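Local atomic coordinates of endonuclease V (Bacillus subtilis, PDB entry 3GA2), a protein that probably nicks double-stranded DNA at the second phosphodiester bond 3' to a deoxyinosine, using magnesium, in the repair of deaminated bases. Residues Q19-L24 and N124-A129; G44-Y49 and L114-G119; K151-V156 and I168-E173; I160-Y165 and T181-K186. The protein carries 1 engineered substitution. All blocks are in the same frame, centred on the assembly; numbering follows the deposited sequence.

In the fold
Contact 2 lies about 4 Å from the centre of the chain, where strands 41-52 and 113-116 pair and bring together Asp46 and Asp116, both predicted magnesium ligands. Along the chain it is nested inside the loop closed by contact 1, whose centre is about 16 Å away; the two touch where the start of helix 128-136 meets residues 114-119. Contacts 3 and 4 follow and interleave, their centres about 20 Å apart. Contact 3 packs the loop after strand 140-144 on the end of outermost strand 165-170; contact 4 joins the loop before 165-170 to the one between its neighbour 173-179 and 188-194. The set runs from the predicted metal site of an RNase H-like fold to its periphery.

Contact 1 of 4, residues Q19-L24 and N124-A129; sequences QVQFNL and NHMGVA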
loop_
_atom_site.group_PDB
_atom_site.type_symbol
_atom_site.label_atom_id
_atom_site.label_comp_id
_atom_site.label_asym_id
_atom_site.label_seq_id
_atom_site.Cartn_x
_atom_site.Cartn_y
_atom_site.Cartn_z
ATOM N N GLN A 19 20.183 -5.848 1.159
ATOM C CA GLN A 19 21.006 -4.847 0.497
ATOM C C GLN A 19 20.139 -3.881 -0.300
ATOM O O GLN A 19 20.385 -2.677 -0.307
ATOM C CB GLN A 19 22.022 -5.521 -0.425
ATOM C CG GLN A 19 23.160 -4.602 -0.831
ATOM C CD GLN A 19 24.077 -4.265 0.335
ATOM O OE1 GLN A 19 24.922 -3.376 0.238
ATOM N NE2 GLN A 19 23.919 -4.985 1.444
ATOM N N VAL A 20 19.127 -4.413 -0.980
ATOM C CA VAL A 20 18.223 -3.580 -1.767
ATOM C C VAL A 20 17.443 -2.654 -0.834
ATOM O O VAL A 20 17.348 -1.460 -1.085
ATOM C CB VAL A 20 17.226 -4.441 -2.587
ATOM C CG1 VAL A 20 16.252 -3.543 -3.343
ATOM C CG2 VAL A 20 17.986 -5.324 -3.569
ATOM N N GLN A 21 16.899 -3.205 0.249
ATOM C CA GLN A 21 16.134 -2.400 1.193
ATOM C C GLN A 21 16.975 -1.285 1.794
ATOM O O GLN A 21 16.558 -0.127 1.834
ATOM C CB GLN A 21 15.580 -3.254 2.334
ATOM C CG GLN A 21 14.572 -4.299 1.910
ATOM C CD GLN A 21 13.882 -4.950 3.092
ATOM O OE1 GLN A 21 14.497 -5.182 4.139
ATOM N NE2 GLN A 21 12.603 -5.267 2.927
ATOM N N PHE A 22 18.163 -1.639 2.271
ATOM C CA PHE A 22 19.044 -0.658 2.891
ATOM C C PHE A 22 19.442 0.462 1.938
ATOM O O PHE A 22 19.624 1.607 2.351
ATOM C CB PHE A 22 20.283 -1.353 3.464
ATOM C CG PHE A 22 20.034 -2.040 4.784
ATOM C CD1 PHE A 22 19.523 -1.327 5.865
ATOM C CD2 PHE A 22 20.328 -3.388 4.953
ATOM C CE1 PHE A 22 19.309 -1.947 7.094
ATOM C CE2 PHE A 22 20.115 -4.016 6.182
ATOM C CZ PHE A 22 19.607 -3.291 7.253
ATOM N N ASN A 23 19.566 0.137 0.658
ATOM C CA ASN A 23 19.924 1.144 -0.326
ATOM C C ASN A 23 18.767 2.117 -0.509
ATOM O O ASN A 23 18.931 3.325 -0.364
ATOM C CB ASN A 23 20.260 0.479 -1.663
ATOM C CG ASN A 23 21.640 -0.152 -1.668
ATOM O OD1 ASN A 23 21.992 -0.901 -2.581
ATOM N ND2 ASN A 23 22.433 0.158 -0.651
ATOM N N LEU A 24 17.592 1.583 -0.822
ATOM C CA LEU A 24 16.417 2.416 -1.035
ATOM C C LEU A 24 15.993 3.162 0.227
ATOM O O LEU A 24 15.524 4.298 0.153
ATOM C CB LEU A 24 15.259 1.560 -1.542
ATOM C CG LEU A 24 15.520 0.843 -2.868
ATOM C CD1 LEU A 24 14.321 -0.024 -3.204
ATOM C CD2 LEU A 24 15.781 1.860 -3.976
ATOM N N ASN A 124 12.009 -2.241 8.731
ATOM C CA ASN A 124 13.100 -1.470 8.165
ATOM C C ASN A 124 12.583 -0.322 7.309
ATOM O O ASN A 124 13.223 0.080 6.337
ATOM C CB ASN A 124 14.004 -2.398 7.352
ATOM C CG ASN A 124 15.465 -2.028 7.464
ATOM O OD1 ASN A 124 15.954 -1.727 8.552
ATOM N ND2 ASN A 124 16.176 -2.061 6.344
ATOM N N HIS A 125 11.421 0.205 7.692
ATOM C CA HIS A 125 10.782 1.311 6.974
ATOM C C HIS A 125 10.698 0.984 5.490
ATOM O O HIS A 125 10.687 1.878 4.651
ATOM C CB HIS A 125 11.587 2.602 7.177
ATOM C CG HIS A 125 11.546 3.127 8.581
ATOM N ND1 HIS A 125 12.644 3.676 9.206
ATOM C CD2 HIS A 125 10.531 3.199 9.477
ATOM C CE1 HIS A 125 12.312 4.061 10.426
ATOM N NE2 HIS A 125 11.035 3.783 10.615
HETATM N N MSE A 126 10.621 -0.299 5.159
HETATM C CA MSE A 126 10.578 -0.665 3.755
HETATM C C MSE A 126 9.384 -1.532 3.361
HETATM O O MSE A 126 9.533 -2.510 2.626
HETATM C CB MSE A 126 11.894 -1.346 3.383
HETATM C CG MSE A 126 12.325 -1.139 1.940
HETATM SE SE MSE A 126 12.402 0.732 1.393
HETATM C CE MSE A 126 12.174 0.421 -0.488
ATOM N N GLY A 127 8.204 -1.175 3.866
ATOM C CA GLY A 127 6.995 -1.902 3.521
ATOM C C GLY A 127 6.669 -1.654 2.051
ATOM O O GLY A 127 7.192 -0.717 1.441
ATOM N N VAL A 128 5.792 -2.480 1.489
ATOM C CA VAL A 128 5.414 -2.383 0.081
ATOM C C VAL A 128 5.025 -0.981 -0.403
ATOM O O VAL A 128 5.424 -0.565 -1.494
ATOM C CB VAL A 128 4.267 -3.399 -0.254
ATOM C CG1 VAL A 128 2.987 -3.011 0.465
ATOM C CG2 VAL A 128 4.044 -3.477 -1.765
ATOM N N ALA A 129 4.266 -0.236 0.397
ATOM C CA ALA A 129 3.868 1.107 -0.027
ATOM C C ALA A 129 5.089 2.003 -0.264
ATOM O O ALA A 129 5.147 2.750 -1.245
ATOM C CB ALA A 129 2.943 1.744 1.015
HETATM O O HOH W 1 11.068 -4.221 0.815
#
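The ring of Phe22 is overlapped on one face by the side-chain amide of Asn124. The nitrogen, not the oxygen, comes closest: Asn124 ND2 lies 3.2 Å from Phe22 CE1 and 3.5 Å from Phe22 CD1, so the approach is over that side of the ring. The amide stands almost upright on it, with the two planes 88° apart. The CB of Phe22 points away from segment 124-129, yet CG lies beside the backbone N (chi1 -79°), and the ring beyond it returns to the amide. Asn124 OD1 is held separately by a hydrogen bond from Lys25 NZ, which helps to fix the rotation of the amide.

At the preceding residue of the helix, Gln21 and Met126, a selenomethionine, slide past each other in opposite directions, Gln21 CG meeting Met126 CG at 3.9 Å. The polar end of Gln21 reaches the partner backbone through water: Gln21 NE2 donates to it over 2.8 Å, and the water donates to Met126 O over 2.9 Å. Met126 bends at chi2 (53°), which places SE, and the side chains of Met126 and Leu24 cross at about a right angle, the terminal methyl meeting Leu24. Met126 CE is 3.5 Å from both Leu24 CB and Leu24 CD1, tighter than ordinary carbon contact. Phe134 and His131 of helix 128-136 also touch both Leu24 and Met126. No direct hydrogen bond joins the segments. The arrangement is helix-to-loop packing in an RNase H-like fold: helix 14-25 lies against the turn that leads through Gly127, the N-cap residue, into helix 128-136.

Contact 2 of 4, residues G44-Y49 and L114-G119; sequences GVDLAY and LFDGNG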
loop_
_atom_site.group_PDB
_atom_site.type_symbol
_atom_site.label_atom_id
_atom_site.label_comp_id
_atom_site.label_asym_id
_atom_site.label_seq_id
_atom_site.Cartn_x
_atom_site.Cartn_y
_atom_site.Cartn_z
ATOM N N GLY A 44 -5.814 3.259 -5.824
ATOM C CA GLY A 44 -5.789 2.292 -4.743
ATOM C C GLY A 44 -5.183 1.013 -5.279
ATOM O O GLY A 44 -5.499 0.603 -6.395
ATOM N N VAL A 45 -4.319 0.380 -4.490
ATOM C CA VAL A 45 -3.655 -0.844 -4.909
ATOM C C VAL A 45 -3.877 -1.968 -3.907
ATOM O O VAL A 45 -3.756 -1.774 -2.693
ATOM C CB VAL A 45 -2.124 -0.641 -5.032
ATOM C CG1 VAL A 45 -1.492 -1.823 -5.754
ATOM C CG2 VAL A 45 -1.826 0.656 -5.765
ATOM N N ASP A 46 -4.212 -3.144 -4.414
ATOM C CA ASP A 46 -4.390 -4.290 -3.546
ATOM C C ASP A 46 -3.963 -5.534 -4.312
ATOM O O ASP A 46 -3.829 -5.503 -5.539
ATOM C CB ASP A 46 -5.839 -4.399 -3.059
ATOM C CG ASP A 46 -5.940 -5.055 -1.691
ATOM O OD1 ASP A 46 -6.911 -4.766 -0.951
ATOM O OD2 ASP A 46 -5.044 -5.859 -1.357
ATOM N N LEU A 47 -3.750 -6.621 -3.577
ATOM C CA LEU A 47 -3.297 -7.884 -4.148
ATOM C C LEU A 47 -4.012 -9.031 -3.446
ATOM O O LEU A 47 -4.258 -8.966 -2.240
ATOM C CB LEU A 47 -1.790 -8.019 -3.923
ATOM C CG LEU A 47 -0.889 -8.812 -4.871
ATOM C CD1 LEU A 47 -1.670 -9.906 -5.577
ATOM C CD2 LEU A 47 -0.289 -7.856 -5.871
ATOM N N ALA A 48 -4.351 -10.073 -4.200
ATOM C CA ALA A 48 -5.024 -11.247 -3.646
ATOM C C ALA A 48 -4.328 -12.509 -4.139
ATOM O O ALA A 48 -3.879 -12.567 -5.282
ATOM C CB ALA A 48 -6.489 -11.262 -4.054
ATOM N N TYR A 49 -4.246 -13.519 -3.274
ATOM C CA TYR A 49 -3.586 -14.775 -3.616
ATOM C C TYR A 49 -4.478 -15.979 -3.352
ATOM O O TYR A 49 -5.431 -15.898 -2.577
ATOM C CB TYR A 49 -2.293 -14.932 -2.812
ATOM C CG TYR A 49 -1.417 -13.707 -2.822
ATOM C CD1 TYR A 49 -1.714 -12.606 -2.020
ATOM C CD2 TYR A 49 -0.300 -13.638 -3.651
ATOM C CE1 TYR A 49 -0.921 -11.464 -2.044
ATOM C CE2 TYR A 49 0.498 -12.501 -3.683
ATOM C CZ TYR A 49 0.182 -11.419 -2.877
ATOM O OH TYR A 49 0.963 -10.288 -2.911
ATOM N N LEU A 114 -2.600 4.715 -2.828
ATOM C CA LEU A 114 -2.824 4.201 -1.485
ATOM C C LEU A 114 -2.791 2.673 -1.583
ATOM O O LEU A 114 -3.496 2.074 -2.392
ATOM C CB LEU A 114 -4.170 4.676 -0.918
ATOM C CG LEU A 114 -4.325 6.168 -0.579
ATOM C CD1 LEU A 114 -4.744 6.944 -1.818
ATOM C CD2 LEU A 114 -5.386 6.332 0.508
ATOM N N PHE A 115 -1.965 2.051 -0.755
ATOM C CA PHE A 115 -1.802 0.609 -0.774
ATOM C C PHE A 115 -2.451 -0.131 0.375
ATOM O O PHE A 115 -2.430 0.337 1.512
ATOM C CB PHE A 115 -0.313 0.254 -0.754
ATOM C CG PHE A 115 0.416 0.599 -2.011
ATOM C CD1 PHE A 115 0.721 1.919 -2.317
ATOM C CD2 PHE A 115 0.809 -0.406 -2.886
ATOM C CE1 PHE A 115 1.415 2.235 -3.481
ATOM C CE2 PHE A 115 1.504 -0.105 -4.054
ATOM C CZ PHE A 115 1.808 1.220 -4.353
ATOM N N ASP A 116 -3.027 -1.289 0.069
ATOM C CA ASP A 116 -3.592 -2.126 1.109
ATOM C C ASP A 116 -2.351 -2.841 1.645
ATOM O O ASP A 116 -2.047 -3.969 1.247
ATOM C CB ASP A 116 -4.587 -3.141 0.536
ATOM C CG ASP A 116 -5.186 -4.036 1.614
ATOM O OD1 ASP A 116 -6.142 -4.786 1.323
ATOM O OD2 ASP A 116 -4.696 -3.997 2.761
ATOM N N GLY A 117 -1.627 -2.152 2.525
ATOM C CA GLY A 117 -0.404 -2.689 3.111
ATOM C C GLY A 117 0.416 -1.592 3.791
ATOM O O GLY A 117 0.093 -0.416 3.662
ATOM N N ASN A 118 1.474 -1.963 4.509
ATOM C CA ASN A 118 2.314 -0.987 5.192
ATOM C C ASN A 118 3.314 -0.258 4.309
ATOM O O ASN A 118 3.663 -0.707 3.215
ATOM C CB ASN A 118 3.104 -1.639 6.331
ATOM C CG ASN A 118 2.224 -2.060 7.488
ATOM O OD1 ASN A 118 1.552 -1.234 8.104
ATOM N ND2 ASN A 118 2.233 -3.354 7.796
ATOM N N GLY A 119 3.784 0.875 4.823
ATOM C CA GLY A 119 4.778 1.674 4.132
ATOM C C GLY A 119 5.931 1.849 5.102
ATOM O O GLY A 119 6.678 0.910 5.367
#
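The Phe115 ring carries Val45 on one face: Val45 CG2 sits 3.9 Å from the ring centroid, 15° off the normal, a CH-pi contact displaced slightly toward the rim. Val45 CB adds a contact of 3.6 Å to Phe115 CD2 on that side of the ring. The other flat groups that meet are the carboxylates of Asp46 and Asp116, whose planes are 72° apart. Asp46 OD1 and Asp116 OD1 are modelled only 2.4 Å apart, and Asp116 OD1 also forms a salt bridge with Lys145. Both acids are predicted magnesium ligands, and Asp223 brings a further carboxylate close to Asp46. The amide of Leu47 also holds Asp46, reaching OD2 on its anti side at 2.7 Å (Leu47 N to Asp46 OD2), 17° out of the carboxylate plane. An alanine in place of Asp46 would probably leave Leu47 N without this acceptor and deprive the predicted metal site of one carboxylate.

Val45 secures the parallel register with both of its backbone polar atoms: Val45 N donates to Leu114 O (2.8 Å), and Val45 O accepts from Asp116 N (2.9 Å). Strand 41-52 also pairs with 55-66, and 113-116 with 140-144. Helix 217-235 covers the face bearing Leu114, touching it through Val219, while helix 128-136 packs Ala129, Ala132 and Leu136 against Phe115 on the other face.

Contact 3 of 4, residues K151-V156 and I168-E173; sequences KGCDFV and IIIDGE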
loop_
_atom_site.group_PDB
_atom_site.type_symbol
_atom_site.label_atom_id
_atom_site.label_comp_id
_atom_site.label_asym_id
_atom_site.label_seq_id
_atom_site.Cartn_x
_atom_site.Cartn_y
_atom_site.Cartn_z
ATOM N N LYS A 151 9.890 -4.037 17.458
ATOM C CA LYS A 151 10.696 -3.755 18.647
ATOM C C LYS A 151 9.916 -4.033 19.926
ATOM O O LYS A 151 10.261 -3.515 20.991
ATOM C CB LYS A 151 11.118 -2.284 18.650
ATOM C CG LYS A 151 12.594 -2.016 18.437
ATOM C CD LYS A 151 13.048 -2.409 17.049
ATOM C CE LYS A 151 14.350 -1.703 16.699
ATOM N NZ LYS A 151 15.378 -1.865 17.770
ATOM N N GLY A 152 8.860 -4.831 19.822
ATOM C CA GLY A 152 8.059 -5.139 20.991
ATOM C C GLY A 152 7.232 -3.946 21.431
ATOM O O GLY A 152 6.797 -3.863 22.580
ATOM N N CYS A 153 7.007 -3.016 20.510
ATOM C CA CYS A 153 6.235 -1.817 20.809
ATOM C C CYS A 153 4.767 -1.975 20.445
ATOM O O CYS A 153 4.431 -2.403 19.344
ATOM C CB CYS A 153 6.825 -0.621 20.061
ATOM S SG CYS A 153 8.482 -0.169 20.628
ATOM N N ASP A 154 3.895 -1.629 21.382
ATOM C CA ASP A 154 2.468 -1.733 21.145
ATOM C C ASP A 154 1.901 -0.338 20.951
ATOM O O ASP A 154 2.428 0.637 21.486
ATOM C CB ASP A 154 1.782 -2.425 22.321
ATOM C CG ASP A 154 0.293 -2.594 22.103
ATOM O OD1 ASP A 154 -0.100 -3.150 21.053
ATOM O OD2 ASP A 154 -0.486 -2.173 22.983
ATOM N N PHE A 155 0.825 -0.246 20.183
ATOM C CA PHE A 155 0.207 1.040 19.917
ATOM C C PHE A 155 -0.851 1.374 20.954
ATOM O O PHE A 155 -1.308 0.503 21.699
ATOM C CB PHE A 155 -0.418 1.038 18.519
ATOM C CG PHE A 155 -1.605 0.129 18.384
ATOM C CD1 PHE A 155 -2.881 0.584 18.699
ATOM C CD2 PHE A 155 -1.448 -1.181 17.940
ATOM C CE1 PHE A 155 -3.984 -0.249 18.572
ATOM C CE2 PHE A 155 -2.547 -2.026 17.810
ATOM C CZ PHE A 155 -3.820 -1.559 18.126
ATOM N N VAL A 156 -1.225 2.647 21.006
ATOM C CA VAL A 156 -2.250 3.107 21.928
ATOM C C VAL A 156 -3.551 3.129 21.147
ATOM O O VAL A 156 -3.617 3.695 20.057
ATOM C CB VAL A 156 -1.951 4.527 22.448
ATOM C CG1 VAL A 156 -3.116 5.025 23.292
ATOM C CG2 VAL A 156 -0.675 4.521 23.270
ATOM N N ILE A 168 2.350 5.914 16.502
ATOM C CA ILE A 168 3.039 4.690 16.869
ATOM C C ILE A 168 4.503 5.097 16.886
ATOM O O ILE A 168 5.092 5.346 15.838
ATOM C CB ILE A 168 2.814 3.609 15.817
ATOM C CG1 ILE A 168 1.317 3.334 15.693
ATOM C CG2 ILE A 168 3.580 2.340 16.193
ATOM C CD1 ILE A 168 0.937 2.544 14.456
ATOM N N ILE A 169 5.077 5.190 18.080
ATOM C CA ILE A 169 6.459 5.612 18.216
ATOM C C ILE A 169 7.376 4.487 18.683
ATOM O O ILE A 169 7.058 3.751 19.618
ATOM C CB ILE A 169 6.555 6.820 19.178
ATOM C CG1 ILE A 169 5.545 7.896 18.751
ATOM C CG2 ILE A 169 7.967 7.399 19.150
ATOM C CD1 ILE A 169 5.564 9.160 19.595
ATOM N N ILE A 170 8.516 4.358 18.008
ATOM C CA ILE A 170 9.508 3.332 18.309
ATOM C C ILE A 170 10.876 4.006 18.295
ATOM O O ILE A 170 11.242 4.657 17.317
ATOM C CB ILE A 170 9.457 2.212 17.245
ATOM C CG1 ILE A 170 8.050 1.603 17.213
ATOM C CG2 ILE A 170 10.473 1.132 17.554
ATOM C CD1 ILE A 170 7.856 0.596 16.128
ATOM N N ASP A 171 11.627 3.861 19.382
ATOM C CA ASP A 171 12.949 4.485 19.490
ATOM C C ASP A 171 12.859 5.997 19.310
ATOM O O ASP A 171 13.777 6.621 18.779
ATOM C CB ASP A 171 13.920 3.925 18.441
ATOM C CG ASP A 171 14.248 2.461 18.666
ATOM O OD1 ASP A 171 14.434 2.066 19.838
ATOM O OD2 ASP A 171 14.337 1.714 17.668
ATOM N N GLY A 172 11.749 6.590 19.738
ATOM C CA GLY A 172 11.599 8.032 19.615
ATOM C C GLY A 172 11.293 8.504 18.206
ATOM O O GLY A 172 11.393 9.693 17.914
ATOM N N GLU A 173 10.923 7.579 17.327
ATOM C CA GLU A 173 10.591 7.941 15.955
ATOM C C GLU A 173 9.167 7.539 15.620
ATOM O O GLU A 173 8.685 6.491 16.054
ATOM C CB GLU A 173 11.570 7.289 14.978
ATOM C CG GLU A 173 12.865 8.068 14.836
ATOM C CD GLU A 173 13.827 7.453 13.841
ATOM O OE1 GLU A 173 13.378 7.057 12.744
ATOM O OE2 GLU A 173 15.037 7.382 14.156
#
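Ile170 turns CG1 beside its backbone N (chi1 -58°) and Cys153 does the same with SG (chi1 -66°), which brings the two side chains together. Ile170 CG1 touches Cys153 CB at 3.8 Å, and Cys153 SG rests 3.9 Å from both Ile170 CG1 and Ile170 CG2. The second branch also serves Lys151, since Ile170 CG2 meets Lys151 CB at 3.6 Å. An alanine in place of Ile170 would probably open a gap beside Cys153 and Lys151, whose aliphatic contacts here are all made to the two lost branches.

The lysine chain, bent at chi2 and chi4, then crosses Asp171 at about a right angle and ends in a long salt bridge, 3.7 Å from Lys151 NZ to Asp171 OD2. Farther along, Phe155 CB approaches Ile168 CG1 at 4.0 Å, while the ring leads away to meet Tyr147 and Phe189 edge-to-face.

No hydrogen bond joins the segments. Segment 168-173 forms a hairpin: a type I' turn from Ile170 to Glu173, closed by paired backbone bonds between those two residues. It links outer strand 165-170 to strand 173-179, and loop 151-156, on the way from strand 140-144, packs along it.

Contact 4 of 4, residues I160-Y165 and T181-K186; sequences IEVGAY and TRRDVK
Ile160 O is approached by three groups from segment 181-186. Asp184 N gives it a weak hydrogen bond of 3.5 Å, Arg183 CA makes a CA-H...O contact of 3.4 Å with it, and Arg183 CB comes to 3.2 Å from the same Ile160 O. Across this contact the hydrogen bond is thus weak, and carbon atoms make the closer approaches.

Ile160 and Asp184 lie side by side, pointing the same way. Chi1 of the isoleucine (-158°) sets CG1 beside Asp184, anti to the backbone N, and chi2 near 91° turns CD1 onto it: Ile160 CD1 is 3.3 Å from Asp184 CA and 3.4 Å from Asp184 CG. The methyl lies against the carboxylate carbon and nearly as close to OD2.

The first segment is shaped by a type II beta turn from Glu161 to Ala164, with Ala164 N bonded to Glu161 O. Gly163 occupies its third position with phi 90°, where a CB would be jammed against the carbonyl O of Val162. This turn leads into outer strand 165-170 of the RNase H-like fold, while 181-186 connects strands 173-179 and 188-194.

Val162, within the turn, presents two methyls to the other loop. Val162 CG1 rests 3.6 Å from Thr181 O, and Val162 CG2 lies 3.7 Å from Arg183 N and 3.8 Å from Arg183 CB. Thr181 directs CB away from this contact, and Thr181 OG1 is hydrogen-bonded to Arg214 O. Gln211 touches Val162 and forms a weak hydrogen bond to Thr181 O. The turn is held further by Tyr202, whose hydroxyl bonds to Gly163 O, and by backbone hydrogen bonds linking Gly163 and Ala164 to Arg180.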
loop_
_atom_site.group_PDB
_atom_site.type_symbol
_atom_site.label_atom_id
_atom_site.label_comp_id
_atom_site.label_asym_id
_atom_site.label_seq_id
_atom_site.Cartn_x
_atom_site.Cartn_y
_atom_site.Cartn_z
ATOM N N ILE A 160 -12.745 6.406 20.037
ATOM C CA ILE A 160 -13.830 5.794 19.275
ATOM C C ILE A 160 -14.305 6.696 18.129
ATOM O O ILE A 160 -14.919 6.227 17.173
ATOM C CB ILE A 160 -15.036 5.500 20.202
ATOM C CG1 ILE A 160 -15.924 4.415 19.595
ATOM C CG2 ILE A 160 -15.838 6.770 20.438
ATOM C CD1 ILE A 160 -15.548 3.022 20.035
ATOM N N GLU A 161 -14.010 7.988 18.231
ATOM C CA GLU A 161 -14.423 8.966 17.230
ATOM C C GLU A 161 -13.729 8.833 15.876
ATOM O O GLU A 161 -12.574 8.419 15.789
ATOM C CB GLU A 161 -14.212 10.379 17.787
ATOM C CG GLU A 161 -14.569 11.509 16.827
ATOM C CD GLU A 161 -14.604 12.869 17.511
ATOM O OE1 GLU A 161 -13.607 13.229 18.178
ATOM O OE2 GLU A 161 -15.627 13.581 17.375
ATOM N N VAL A 162 -14.451 9.193 14.819
ATOM C CA VAL A 162 -13.923 9.135 13.463
ATOM C C VAL A 162 -12.809 10.156 13.295
ATOM O O VAL A 162 -12.954 11.314 13.682
ATOM C CB VAL A 162 -15.021 9.429 12.427
ATOM C CG1 VAL A 162 -14.402 9.646 11.047
ATOM C CG2 VAL A 162 -16.004 8.277 12.383
ATOM N N GLY A 163 -11.698 9.719 12.712
ATOM C CA GLY A 163 -10.575 10.612 12.506
ATOM C C GLY A 163 -9.595 10.619 13.663
ATOM O O GLY A 163 -8.519 11.214 13.569
ATOM N N ALA A 164 -9.954 9.960 14.761
ATOM C CA ALA A 164 -9.079 9.906 15.930
ATOM C C ALA A 164 -7.848 9.064 15.620
ATOM O O ALA A 164 -7.926 8.108 14.856
ATOM C CB ALA A 164 -9.830 9.313 17.122
ATOM N N TYR A 165 -6.717 9.405 16.223
ATOM C CA TYR A 165 -5.501 8.650 15.962
ATOM C C TYR A 165 -4.497 8.752 17.095
ATOM O O TYR A 165 -4.634 9.578 17.992
ATOM C CB TYR A 165 -4.858 9.158 14.666
ATOM C CG TYR A 165 -4.287 10.554 14.779
ATOM C CD1 TYR A 165 -2.998 10.754 15.252
ATOM C CD2 TYR A 165 -5.040 11.675 14.430
ATOM C CE1 TYR A 165 -2.464 12.024 15.379
ATOM C CE2 TYR A 165 -4.513 12.964 14.553
ATOM C CZ TYR A 165 -3.221 13.126 15.028
ATOM O OH TYR A 165 -2.663 14.377 15.153
ATOM N N THR A 181 -10.889 4.968 11.345
ATOM C CA THR A 181 -11.540 5.483 10.151
ATOM C C THR A 181 -13.041 5.359 10.303
ATOM O O THR A 181 -13.784 6.296 10.022
ATOM C CB THR A 181 -11.089 4.733 8.904
ATOM O OG1 THR A 181 -11.063 3.330 9.177
ATOM C CG2 THR A 181 -9.708 5.201 8.484
ATOM N N ARG A 182 -13.488 4.196 10.752
ATOM C CA ARG A 182 -14.907 3.967 10.962
ATOM C C ARG A 182 -15.067 3.862 12.477
ATOM O O ARG A 182 -14.357 3.095 13.133
ATOM C CB ARG A 182 -15.328 2.680 10.252
ATOM C CG ARG A 182 -16.806 2.388 10.301
ATOM C CD ARG A 182 -17.090 1.091 9.589
ATOM N NE ARG A 182 -18.466 0.650 9.776
ATOM C CZ ARG A 182 -18.882 -0.590 9.542
ATOM N NH1 ARG A 182 -18.023 -1.508 9.113
ATOM N NH2 ARG A 182 -20.152 -0.912 9.741
ATOM N N ARG A 183 -15.982 4.642 13.043
ATOM C CA ARG A 183 -16.157 4.643 14.492
ATOM C C ARG A 183 -16.513 3.300 15.111
ATOM O O ARG A 183 -17.283 2.518 14.553
ATOM C CB ARG A 183 -17.186 5.697 14.911
ATOM C CG ARG A 183 -18.556 5.527 14.299
ATOM C CD ARG A 183 -19.518 6.593 14.826
ATOM N NE ARG A 183 -19.818 6.420 16.245
ATOM C CZ ARG A 183 -20.475 5.377 16.746
ATOM N NH1 ARG A 183 -20.708 5.300 18.052
ATOM N NH2 ARG A 183 -20.908 4.414 15.943
ATOM N N ASP A 184 -15.921 3.049 16.275
ATOM C CA ASP A 184 -16.131 1.825 17.044
ATOM C C ASP A 184 -15.553 0.565 16.400
ATOM O O ASP A 184 -15.258 -0.401 17.103
ATOM C CB ASP A 184 -17.627 1.623 17.325
ATOM C CG ASP A 184 -17.885 0.921 18.650
ATOM O OD1 ASP A 184 -17.336 -0.182 18.864
ATOM O OD2 ASP A 184 -18.644 1.470 19.478
ATOM N N VAL A 185 -15.385 0.562 15.078
ATOM C CA VAL A 185 -14.831 -0.616 14.409
ATOM C C VAL A 185 -13.306 -0.600 14.483
ATOM O O VAL A 185 -12.707 0.428 14.796
ATOM C CB VAL A 185 -15.258 -0.698 12.920
ATOM C CG1 VAL A 185 -16.719 -0.304 12.775
ATOM C CG2 VAL A 185 -14.361 0.171 12.060
ATOM N N LYS A 186 -12.686 -1.741 14.193
ATOM C CA LYS A 186 -11.230 -1.861 14.242
ATOM C C LYS A 186 -10.538 -0.762 13.450
ATOM O O LYS A 186 -10.885 -0.490 12.304
ATOM C CB LYS A 186 -10.785 -3.223 13.704
ATOM C CG LYS A 186 -9.289 -3.495 13.849
ATOM C CD LYS A 186 -8.948 -4.881 13.324
ATOM C CE LYS A 186 -7.484 -5.231 13.515
ATOM N NZ LYS A 186 -7.182 -6.580 12.949
#